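Local coordinates for protein diacylglycerol O-acyltransferase (Marinobacter hydrocarbonoclasticus, PDB 6CHJ) that probably transfers the acyl group of an acyl-CoA to diacylglycerol or a long-chain alcohol, making triacylglycerols and wax esters, at residues G24-F29 with R94-F99; S143-A148 with E396-V401; K249-V254 with D264-M269; M412-T415 with Q420-F423. All coordinates share one frame; numbering follows the deposited sequence.

Contact 1 of 4, residues G24-F29 with R94-F99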
loop_
_atom_site.group_PDB
_atom_site.type_symbol
_atom_site.label_atom_id
_atom_site.label_comp_id
_atom_site.label_asym_id
_atom_site.label_seq_id
_atom_site.Cartn_x
_atom_site.Cartn_y
_atom_site.Cartn_z
ATOM N N GLY B 24 11.261 -2.849 7.573
ATOM C CA GLY B 24 10.614 -1.807 8.342
ATOM C C GLY B 24 11.047 -1.868 9.789
ATOM O O GLY B 24 11.651 -2.842 10.243
ATOM N N GLY B 25 10.731 -0.798 10.511
ATOM C CA GLY B 25 10.968 -0.749 11.939
ATOM C C GLY B 25 9.919 0.089 12.635
ATOM O O GLY B 25 9.472 1.121 12.112
ATOM N N LEU B 26 9.509 -0.357 13.815
ATOM C CA LEU B 26 8.477 0.298 14.600
ATOM C C LEU B 26 9.085 0.802 15.903
ATOM O O LEU B 26 9.425 0.004 16.787
ATOM C CB LEU B 26 7.318 -0.651 14.882
ATOM C CG LEU B 26 6.311 -0.009 15.831
ATOM C CD1 LEU B 26 5.675 1.267 15.209
ATOM C CD2 LEU B 26 5.266 -1.029 16.230
ATOM N N GLN B 27 9.179 2.124 16.031
ATOM C CA GLN B 27 9.706 2.792 17.215
ATOM C C GLN B 27 8.565 3.423 17.998
ATOM O O GLN B 27 7.745 4.152 17.434
ATOM C CB GLN B 27 10.712 3.868 16.821
ATOM C CG GLN B 27 12.040 3.302 16.386
ATOM C CD GLN B 27 12.906 4.367 15.812
ATOM O OE1 GLN B 27 12.395 5.367 15.303
ATOM N NE2 GLN B 27 14.220 4.189 15.898
ATOM N N LEU B 28 8.520 3.151 19.290
ATOM C CA LEU B 28 7.494 3.673 20.174
ATOM C C LEU B 28 8.138 4.642 21.155
ATOM O O LEU B 28 9.149 4.307 21.780
ATOM C CB LEU B 28 6.818 2.524 20.907
ATOM C CG LEU B 28 5.833 2.864 22.007
ATOM C CD1 LEU B 28 4.503 3.321 21.392
ATOM C CD2 LEU B 28 5.665 1.634 22.890
ATOM N N PHE B 29 7.582 5.851 21.266
ATOM C CA PHE B 29 8.115 6.872 22.155
ATOM C C PHE B 29 7.062 7.321 23.154
ATOM O O PHE B 29 5.861 7.118 22.968
ATOM C CB PHE B 29 8.596 8.121 21.424
ATOM C CG PHE B 29 9.600 7.872 20.352
ATOM C CD1 PHE B 29 10.955 7.961 20.621
ATOM C CD2 PHE B 29 9.192 7.635 19.052
ATOM C CE1 PHE B 29 11.906 7.773 19.612
ATOM C CE2 PHE B 29 10.124 7.442 18.050
ATOM C CZ PHE B 29 11.491 7.506 18.334
ATOM N N ARG B 94 -3.104 -2.934 20.213
ATOM C CA ARG B 94 -3.735 -3.709 19.152
ATOM C C ARG B 94 -3.931 -2.862 17.885
ATOM O O ARG B 94 -3.672 -3.334 16.772
ATOM C CB ARG B 94 -5.066 -4.286 19.630
ATOM C CG ARG B 94 -5.860 -4.958 18.517
ATOM C CD ARG B 94 -6.604 -6.198 18.987
ATOM N NE ARG B 94 -7.092 -6.065 20.361
ATOM C CZ ARG B 94 -8.170 -6.684 20.840
ATOM N NH1 ARG B 94 -8.890 -7.475 20.045
ATOM N NH2 ARG B 94 -8.532 -6.504 22.111
ATOM N N GLU B 95 -4.331 -1.590 18.031
ATOM C CA GLU B 95 -4.503 -0.749 16.842
ATOM C C GLU B 95 -3.156 -0.382 16.201
ATOM O O GLU B 95 -3.029 -0.383 14.968
ATOM C CB GLU B 95 -5.314 0.510 17.182
ATOM C CG GLU B 95 -6.817 0.251 17.377
ATOM C CD GLU B 95 -7.126 -0.561 18.638
ATOM O OE1 GLU B 95 -7.839 -1.593 18.561
ATOM O OE2 GLU B 95 -6.642 -0.161 19.720
ATOM N N LEU B 96 -2.142 -0.061 17.008
ATOM C CA LEU B 96 -0.833 0.270 16.448
ATOM C C LEU B 96 -0.285 -0.864 15.594
ATOM O O LEU B 96 0.397 -0.612 14.595
ATOM C CB LEU B 96 0.163 0.570 17.551
ATOM C CG LEU B 96 1.600 0.894 17.143
ATOM C CD1 LEU B 96 1.691 2.111 16.215
ATOM C CD2 LEU B 96 2.455 1.132 18.396
ATOM N N LEU B 97 -0.559 -2.117 15.975
ATOM C CA LEU B 97 0.011 -3.226 15.234
ATOM C C LEU B 97 -0.770 -3.479 13.960
ATOM O O LEU B 97 -0.167 -3.873 12.956
ATOM C CB LEU B 97 0.062 -4.486 16.096
ATOM C CG LEU B 97 0.947 -4.373 17.349
ATOM C CD1 LEU B 97 0.964 -5.680 18.124
ATOM C CD2 LEU B 97 2.368 -3.917 17.040
ATOM N N SER B 98 -2.092 -3.234 13.990
ATOM C CA SER B 98 -2.901 -3.308 12.776
ATOM C C SER B 98 -2.442 -2.286 11.765
ATOM O O SER B 98 -2.408 -2.572 10.560
ATOM C CB SER B 98 -4.375 -3.088 13.084
ATOM O OG SER B 98 -4.727 -3.748 14.285
ATOM N N PHE B 99 -2.087 -1.089 12.234
ATOM C CA PHE B 99 -1.616 -0.060 11.318
ATOM C C PHE B 99 -0.348 -0.522 10.612
ATOM O O PHE B 99 -0.204 -0.345 9.397
ATOM C CB PHE B 99 -1.378 1.275 12.045
ATOM C CG PHE B 99 -0.716 2.319 11.174
ATOM C CD1 PHE B 99 -1.481 3.220 10.442
ATOM C CD2 PHE B 99 0.678 2.346 11.019
ATOM C CE1 PHE B 99 -0.868 4.155 9.595
ATOM C CE2 PHE B 99 1.293 3.268 10.167
ATOM C CZ PHE B 99 0.515 4.182 9.457
#
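Leu26 and Leu28 of strand 22-30 meet Leu96 and Leu97 of helix 93-105, where the helix lies along one face of a six-stranded mixed sheet, a helix-on-sheet layer consistent with the CoA-dependent acyltransferase fold of this clan. The segment axes stay 11.1 Å apart and run nearly antiparallel, at 154°, a spacing that leucines bridge with their branched ends. All contact across this interface is apolar. Leu26 and Leu96 reach toward each other tip to tip, with Leu26 CD2 4.2 Å from Leu96 CD2 and the two CD1 methyls similarly spaced. Leu26 (chi1 174°) and Leu96 (chi1 178°) both carry CG anti to the backbone N, which extends each methyl pair toward the other segment. Leu97 comes in from the flank at about a right angle, and its CD2 lies 4.2 Å from Leu26 CD2. Two residues along the strand, on the same face, Leu28 CD1 rests 4.2 Å from Leu96 CD2. Leu96 also packs on Ala129 of strand 127-135 and Ile120 of strand 115-121, so leucine suits a largely apolar place. Gln27, between the two leucines, serves the other face of the sheet, and its NE2 bonds Ala148 O. Within the helix, on the side of Arg94 and Ser98, Arg94 O accepts both Ser98 N, at 3.2 Å, and Ser98 OG, at 2.7 Å, the two donors arriving from opposite faces of the carbonyl plane.

Contact 2 of 4, residues S143-A148 with E396-V401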
loop_
_atom_site.group_PDB
_atom_site.type_symbol
_atom_site.label_atom_id
_atom_site.label_comp_id
_atom_site.label_asym_id
_atom_site.label_seq_id
_atom_site.Cartn_x
_atom_site.Cartn_y
_atom_site.Cartn_z
ATOM N N SER B 143 21.689 -2.309 9.030
ATOM C CA SER B 143 22.054 -0.894 8.937
ATOM C C SER B 143 20.822 0.001 8.920
ATOM O O SER B 143 20.877 1.138 9.396
ATOM C CB SER B 143 22.931 -0.634 7.710
ATOM O OG SER B 143 22.382 -1.184 6.530
ATOM N N ALA B 144 19.698 -0.494 8.399
ATOM C CA ALA B 144 18.444 0.217 8.603
ATOM C C ALA B 144 18.177 0.390 10.087
ATOM O O ALA B 144 17.982 1.514 10.568
ATOM C CB ALA B 144 17.284 -0.514 7.926
ATOM N N MET B 145 18.198 -0.711 10.843
ATOM C CA MET B 145 17.924 -0.591 12.270
ATOM C C MET B 145 19.131 -0.100 13.059
ATOM O O MET B 145 19.040 0.018 14.285
ATOM C CB MET B 145 17.395 -1.918 12.835
ATOM C CG MET B 145 15.933 -2.215 12.396
ATOM S SD MET B 145 14.722 -2.632 13.699
ATOM C CE MET B 145 14.279 -1.060 14.464
ATOM N N ARG B 146 20.243 0.211 12.393
ATOM C CA ARG B 146 21.306 0.990 13.015
ATOM C C ARG B 146 21.123 2.486 12.778
ATOM O O ARG B 146 21.334 3.287 13.696
ATOM C CB ARG B 146 22.670 0.522 12.502
ATOM C CG ARG B 146 23.006 -0.913 12.938
ATOM C CD ARG B 146 24.501 -1.132 13.168
ATOM N NE ARG B 146 24.895 -2.541 13.085
ATOM C CZ ARG B 146 24.500 -3.515 13.913
ATOM N NH1 ARG B 146 23.690 -3.269 14.940
ATOM N NH2 ARG B 146 24.940 -4.754 13.722
ATOM N N MET B 147 20.718 2.869 11.562
ATOM C CA MET B 147 20.349 4.255 11.284
ATOM C C MET B 147 19.233 4.735 12.197
ATOM O O MET B 147 19.244 5.888 12.648
ATOM C CB MET B 147 19.910 4.393 9.834
ATOM C CG MET B 147 21.002 4.176 8.834
ATOM S SD MET B 147 20.438 4.807 7.271
ATOM C CE MET B 147 20.920 3.526 6.142
ATOM N N ALA B 148 18.238 3.885 12.453
ATOM C CA ALA B 148 17.148 4.291 13.333
ATOM C C ALA B 148 17.623 4.482 14.770
ATOM O O ALA B 148 17.008 5.244 15.529
ATOM C CB ALA B 148 16.011 3.276 13.272
ATOM N N GLU B 396 10.720 3.904 23.937
ATOM C CA GLU B 396 10.243 2.852 24.834
ATOM C C GLU B 396 10.389 1.433 24.276
ATOM O O GLU B 396 10.298 0.472 25.051
ATOM C CB GLU B 396 8.765 3.066 25.186
ATOM C CG GLU B 396 8.448 4.396 25.809
ATOM C CD GLU B 396 8.808 4.447 27.286
ATOM O OE1 GLU B 396 9.337 3.442 27.820
ATOM O OE2 GLU B 396 8.563 5.505 27.903
ATOM N N GLY B 397 10.582 1.270 22.965
ATOM C CA GLY B 397 10.680 -0.045 22.350
ATOM C C GLY B 397 10.887 0.057 20.849
ATOM O O GLY B 397 10.240 0.884 20.189
ATOM N N MET B 398 11.799 -0.755 20.300
ATOM C CA MET B 398 12.126 -0.759 18.878
ATOM C C MET B 398 11.978 -2.186 18.356
ATOM O O MET B 398 12.574 -3.116 18.911
ATOM C CB MET B 398 13.551 -0.222 18.630
ATOM C CG MET B 398 14.558 -0.586 19.733
ATOM S SD MET B 398 16.294 -0.122 19.454
ATOM C CE MET B 398 16.696 -1.094 18.000
ATOM N N TYR B 399 11.174 -2.353 17.301
ATOM C CA TYR B 399 10.732 -3.665 16.826
ATOM C C TYR B 399 10.971 -3.767 15.327
ATOM O O TYR B 399 10.350 -3.014 14.547
ATOM C CB TYR B 399 9.255 -3.895 17.146
ATOM C CG TYR B 399 8.909 -3.614 18.588
ATOM C CD1 TYR B 399 9.069 -4.598 19.570
ATOM C CD2 TYR B 399 8.454 -2.359 18.983
ATOM C CE1 TYR B 399 8.759 -4.344 20.917
ATOM C CE2 TYR B 399 8.146 -2.089 20.315
ATOM C CZ TYR B 399 8.304 -3.091 21.276
ATOM O OH TYR B 399 8.005 -2.818 22.588
ATOM N N PRO B 400 11.824 -4.674 14.875
ATOM C CA PRO B 400 12.041 -4.821 13.441
ATOM C C PRO B 400 10.829 -5.450 12.763
ATOM O O PRO B 400 10.052 -6.184 13.381
ATOM C CB PRO B 400 13.267 -5.738 13.372
ATOM C CG PRO B 400 13.127 -6.589 14.589
ATOM C CD PRO B 400 12.573 -5.675 15.653
ATOM N N VAL B 401 10.672 -5.132 11.475
ATOM C CA VAL B 401 9.590 -5.641 10.634
ATOM C C VAL B 401 10.263 -6.219 9.410
ATOM O O VAL B 401 10.863 -5.479 8.624
ATOM C CB VAL B 401 8.578 -4.555 10.233
ATOM C CG1 VAL B 401 7.307 -5.210 9.714
ATOM C CG2 VAL B 401 8.283 -3.618 11.411
#
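Met145 of helix 141-150 lays its thioether across Pro400 of strand 393-401, the two side chains crossing at about a right angle. The sulfur does the touching: Met145 SD is 3.4 Å from Pro400 CB and 3.5 Å from Pro400 CA, a tight fit. CG stands anti to the carbonyl carbon (chi1 -73°), and the chain then bends at both later torsions, which turns the terminal methyl along the strand to Met398, with Met145 CE 4.3 Å from Met398 CE. A flexible methionine suits this place, since it can fold onto a rigid proline ring and still meet a second methionine. Proline is tolerated because its neighbours Tyr399 and Val401 make the backbone bonds to strand 22-30. Tyr399 points away from the helix, its OH hydrogen-bonded to Ser245 OG. Glu396 and Gly397 both face Leu28 in a classic beta bulge, and a CB on Gly397 would collide with Tyr399 OH. The helix begins at the HHxxxDG signature of this acyltransferase family, while the strand belongs to the C-terminal part of the chain. Between these two segments the contact is apolar, so it depends on van der Waals fit; backbone bonds to strand 22-30 supply the polar links.

Contact 3 of 4, residues K249-V254 with D264-M269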
loop_
_atom_site.group_PDB
_atom_site.type_symbol
_atom_site.label_atom_id
_atom_site.label_comp_id
_atom_site.label_asym_id
_atom_site.label_seq_id
_atom_site.Cartn_x
_atom_site.Cartn_y
_atom_site.Cartn_z
ATOM N N LYS B 249 16.568 -9.198 32.422
ATOM C CA LYS B 249 17.005 -9.910 33.628
ATOM C C LYS B 249 16.029 -11.006 34.012
ATOM O O LYS B 249 16.433 -12.024 34.590
ATOM C CB LYS B 249 17.237 -8.952 34.811
ATOM C CG LYS B 249 17.378 -9.687 36.184
ATOM C CD LYS B 249 18.542 -10.740 36.219
ATOM C CE LYS B 249 18.321 -11.818 37.311
ATOM N NZ LYS B 249 19.246 -12.995 37.212
ATOM N N ARG B 250 14.754 -10.843 33.667
ATOM C CA ARG B 250 13.852 -11.984 33.762
ATOM C C ARG B 250 14.399 -13.168 32.973
ATOM O O ARG B 250 14.389 -14.308 33.450
ATOM C CB ARG B 250 12.460 -11.595 33.264
ATOM C CG ARG B 250 11.508 -12.747 33.162
ATOM C CD ARG B 250 10.063 -12.297 32.863
ATOM N NE ARG B 250 9.195 -13.475 32.844
ATOM C CZ ARG B 250 8.098 -13.614 32.111
ATOM N NH1 ARG B 250 7.700 -12.636 31.305
ATOM N NH2 ARG B 250 7.397 -14.744 32.193
ATOM N N ILE B 251 14.939 -12.906 31.783
ATOM C CA ILE B 251 15.457 -13.973 30.932
ATOM C C ILE B 251 16.821 -14.445 31.422
ATOM O O ILE B 251 17.153 -15.632 31.328
ATOM C CB ILE B 251 15.505 -13.482 29.467
ATOM C CG1 ILE B 251 14.111 -13.493 28.843
ATOM C CG2 ILE B 251 16.472 -14.285 28.616
ATOM C CD1 ILE B 251 14.096 -12.887 27.429
ATOM N N ARG B 252 17.639 -13.532 31.942
ATOM C CA ARG B 252 18.915 -13.946 32.519
ATOM C C ARG B 252 18.709 -14.871 33.720
ATOM O O ARG B 252 19.445 -15.849 33.888
ATOM C CB ARG B 252 19.739 -12.722 32.911
ATOM C CG ARG B 252 20.881 -12.444 31.956
ATOM C CD ARG B 252 21.706 -11.271 32.441
ATOM N NE ARG B 252 21.477 -10.044 31.675
ATOM C CZ ARG B 252 20.744 -9.021 32.107
ATOM N NH1 ARG B 252 20.149 -9.081 33.292
ATOM N NH2 ARG B 252 20.601 -7.939 31.357
ATOM N N ALA B 253 17.701 -14.590 34.555
ATOM C CA ALA B 253 17.383 -15.494 35.656
ATOM C C ALA B 253 17.169 -16.917 35.155
ATOM O O ALA B 253 17.613 -17.882 35.789
ATOM C CB ALA B 253 16.145 -15.000 36.402
ATOM N N VAL B 254 16.519 -17.070 34.000
ATOM C CA VAL B 254 16.310 -18.407 33.470
ATOM C C VAL B 254 17.628 -18.974 32.948
ATOM O O VAL B 254 17.866 -20.189 33.026
ATOM C CB VAL B 254 15.198 -18.368 32.404
ATOM C CG1 VAL B 254 15.041 -19.730 31.675
ATOM C CG2 VAL B 254 13.890 -17.934 33.061
ATOM N N ASP B 264 20.096 -18.725 23.833
ATOM C CA ASP B 264 19.424 -20.018 23.929
ATOM C C ASP B 264 17.984 -19.846 24.394
ATOM O O ASP B 264 17.058 -20.407 23.799
ATOM C CB ASP B 264 20.173 -20.951 24.889
ATOM C CG ASP B 264 21.583 -21.273 24.426
ATOM O OD1 ASP B 264 21.759 -21.681 23.256
ATOM O OD2 ASP B 264 22.519 -21.110 25.240
ATOM N N VAL B 265 17.773 -19.081 25.468
ATOM C CA VAL B 265 16.424 -18.943 26.013
ATOM C C VAL B 265 15.489 -18.308 24.984
ATOM O O VAL B 265 14.353 -18.762 24.786
ATOM C CB VAL B 265 16.452 -18.131 27.321
ATOM C CG1 VAL B 265 15.022 -17.839 27.787
ATOM C CG2 VAL B 265 17.251 -18.864 28.397
ATOM N N VAL B 266 15.952 -17.258 24.309
ATOM C CA VAL B 266 15.103 -16.564 23.354
ATOM C C VAL B 266 14.776 -17.465 22.163
ATOM O O VAL B 266 13.662 -17.412 21.613
ATOM C CB VAL B 266 15.792 -15.257 22.934
ATOM C CG1 VAL B 266 14.991 -14.591 21.897
ATOM C CG2 VAL B 266 15.965 -14.321 24.144
ATOM N N THR B 267 15.714 -18.327 21.765
ATOM C CA THR B 267 15.419 -19.306 20.721
ATOM C C THR B 267 14.421 -20.342 21.221
ATOM O O THR B 267 13.535 -20.778 20.474
ATOM C CB THR B 267 16.715 -19.973 20.253
ATOM O OG1 THR B 267 17.596 -18.970 19.720
ATOM C CG2 THR B 267 16.427 -21.019 19.170
ATOM N N ALA B 268 14.554 -20.738 22.490
ATOM C CA ALA B 268 13.589 -21.633 23.120
ATOM C C ALA B 268 12.209 -20.991 23.209
ATOM O O ALA B 268 11.191 -21.663 23.011
ATOM C CB ALA B 268 14.084 -22.024 24.518
ATOM N N MET B 269 12.152 -19.700 23.542
ATOM C CA MET B 269 10.864 -19.012 23.518
ATOM C C MET B 269 10.215 -19.118 22.143
ATOM O O MET B 269 9.015 -19.402 22.046
ATOM C CB MET B 269 11.020 -17.553 23.926
ATOM C CG MET B 269 11.137 -17.351 25.437
ATOM S SD MET B 269 11.747 -15.693 25.764
ATOM C CE MET B 269 10.349 -14.697 25.211
#
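Helices 248-258 and 262-280 pack almost perpendicular, their segment axes 10.2 Å apart and turned by 99°, with Ile251 and Val265 the closest pair of CA atoms at 7.1 Å. Ile251 sits at the crossing and uses both of its branches. Its CG2 lies 3.9 Å from Val265 CG1, the two side chains sliding past each other in opposite directions. The other branch leaves beside the backbone N (chi1 -77°) and then runs extended, which carries CD1 along the second helix. There CD1 stands 4.0 Å from Val266 CG2, met at about a right angle, and equally 4.0 Å from Met269 SD, whose chain bends at its last torsion. These two helices follow one another in the chain, forming an alpha-alpha corner on one side of the second six-stranded sheet, with helix 437-453 beside them. Cutting Ile251 back to an alanine is likely to open a gap at the crossing and leave Val265 CG1, Val266 CG2 and Met269 SD without their neighbours from the first helix. One turn on, Val254 CG1 lies 4.0 Å from Val265 CG2, so that Val265 gives a different methyl to each partner. The beta-branched valines offer methyls close to the backbone, which suits the crossing point. On another flank of helix 248-258, Arg250 reaches to helix 437-453, NH1 to Glu443 and NE to Glu450, in salt bridges.

Contact 4 of 4, residues M412-T415 with Q420-F423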
loop_
_atom_site.group_PDB
_atom_site.type_symbol
_atom_site.label_atom_id
_atom_site.label_comp_id
_atom_site.label_asym_id
_atom_site.label_seq_id
_atom_site.Cartn_x
_atom_site.Cartn_y
_atom_site.Cartn_z
ATOM N N MET B 412 10.707 -14.309 12.047
ATOM C CA MET B 412 10.844 -13.882 13.429
ATOM C C MET B 412 12.128 -13.085 13.543
ATOM O O MET B 412 13.211 -13.601 13.242
ATOM C CB MET B 412 10.865 -15.072 14.382
ATOM C CG MET B 412 9.584 -15.915 14.377
ATOM S SD MET B 412 9.705 -17.369 15.456
ATOM C CE MET B 412 8.810 -16.854 16.911
ATOM N N THR B 413 12.015 -11.828 13.953
ATOM C CA THR B 413 13.199 -10.996 14.058
ATOM C C THR B 413 13.299 -10.389 15.443
ATOM O O THR B 413 12.310 -9.913 16.013
ATOM C CB THR B 413 13.208 -9.916 13.015
ATOM O OG1 THR B 413 11.873 -9.405 12.870
ATOM C CG2 THR B 413 13.687 -10.487 11.693
ATOM N N LEU B 414 14.519 -10.400 15.960
ATOM C CA LEU B 414 14.803 -10.102 17.350
ATOM C C LEU B 414 15.914 -9.083 17.458
ATOM O O LEU B 414 16.837 -9.043 16.638
ATOM C CB LEU B 414 15.203 -11.338 18.099
ATOM C CG LEU B 414 13.929 -12.120 18.259
ATOM C CD1 LEU B 414 13.896 -13.316 17.372
ATOM C CD2 LEU B 414 13.865 -12.486 19.681
ATOM N N THR B 415 15.807 -8.271 18.499
ATOM C CA THR B 415 16.800 -7.258 18.799
ATOM C C THR B 415 16.704 -6.983 20.288
ATOM O O THR B 415 15.770 -7.431 20.966
ATOM C CB THR B 415 16.589 -5.980 17.963
ATOM O OG1 THR B 415 17.658 -5.056 18.213
ATOM C CG2 THR B 415 15.294 -5.321 18.325
ATOM N N GLN B 420 15.631 -4.763 27.742
ATOM C CA GLN B 420 14.650 -5.702 27.220
ATOM C C GLN B 420 15.124 -6.337 25.914
ATOM O O GLN B 420 16.080 -5.891 25.274
ATOM C CB GLN B 420 13.287 -5.005 27.043
ATOM C CG GLN B 420 13.315 -3.820 26.059
ATOM C CD GLN B 420 12.290 -2.737 26.377
ATOM O OE1 GLN B 420 12.108 -2.348 27.535
ATOM N NE2 GLN B 420 11.626 -2.229 25.338
ATOM N N VAL B 421 14.432 -7.408 25.537
ATOM C CA VAL B 421 14.628 -8.096 24.265
ATOM C C VAL B 421 13.346 -7.925 23.455
ATOM O O VAL B 421 12.238 -8.085 23.989
ATOM C CB VAL B 421 14.999 -9.585 24.472
ATOM C CG1 VAL B 421 14.723 -10.415 23.238
ATOM C CG2 VAL B 421 16.475 -9.705 24.833
ATOM N N GLU B 422 13.497 -7.573 22.182
ATOM C CA GLU B 422 12.380 -7.126 21.356
ATOM C C GLU B 422 12.063 -8.171 20.296
ATOM O O GLU B 422 12.958 -8.588 19.547
ATOM C CB GLU B 422 12.727 -5.797 20.689
ATOM C CG GLU B 422 13.415 -4.830 21.639
ATOM C CD GLU B 422 12.405 -4.098 22.481
ATOM O OE1 GLU B 422 11.716 -4.767 23.278
ATOM O OE2 GLU B 422 12.290 -2.867 22.349
ATOM N N PHE B 423 10.800 -8.592 20.236
ATOM C CA PHE B 423 10.364 -9.613 19.290
ATOM C C PHE B 423 9.538 -8.956 18.195
ATOM O O PHE B 423 8.514 -8.335 18.490
ATOM C CB PHE B 423 9.528 -10.700 19.967
ATOM C CG PHE B 423 10.333 -11.742 20.692
ATOM C CD1 PHE B 423 10.395 -13.045 20.211
ATOM C CD2 PHE B 423 10.995 -11.430 21.879
ATOM C CE1 PHE B 423 11.112 -14.031 20.895
ATOM C CE2 PHE B 423 11.716 -12.409 22.573
ATOM C CZ PHE B 423 11.766 -13.705 22.085
#
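The beta hairpin of strands 410-417 and 420-428 is joined here by Thr415 and Glu422, an antiparallel hydrogen-bonded pair. Thr415 N donates to Glu422 O at 3.1 Å in the carbonyl plane, and Glu422 N returns a short, straight bond of 2.6 Å to Thr415 O, at 169°. Leu414 and Phe423 form the adjoining non-hydrogen-bonded pair, where Leu414 CA-H also points at Glu422 O. Leu414 CD2 lies over the centre of the Phe423 ring, 3.3 Å from the centroid, a close CH-pi contact. These two residues project to the helix-covered face of the mixed six-stranded sheet, and Trp246 meets the ring edge-to-face. With a serine here instead of Phe423, Leu414 CD2 would probably lose the ring face beneath it and a gap would open beside Val266. On the face of Thr415 and Glu422, Thr415 CG2 touches Glu422 CB at 3.5 Å, and with OG1 anti to the backbone N (chi1 -175°) the hydroxyl bonds Val381 O. Glutamate suits a buried place here because its OE2 has donors: Gln420 NE2 at 3.1 Å, arriving on the syn side but 34° out of the carboxylate plane, and the backbone N of Met398.

Overall arrangement
The four contacts run as a chain through the two six-stranded sheets of the enzyme. Contacts 1 and 2, with centres 12 Å apart, share one sheet through neighbouring strands 22-30 and 393-401, and Gly25 CA touches Met145 CE at 4.2 Å. Leu26 and Leu28 turn to helix 93-105 while Gln27 bonds Ala148 of helix 141-150, which puts these helices on opposite faces. Contact 2 meets contact 4 where Glu396 O accepts Gln420 NE2 at 3.0 Å, tying the first sheet to the hairpin of the second. Contact 4 packs on contact 3, Leu414 CD2 lying 3.3 Å from Val266 CG1. Contact 2 lies beside HHxxxDG, probably the active-site motif in this family.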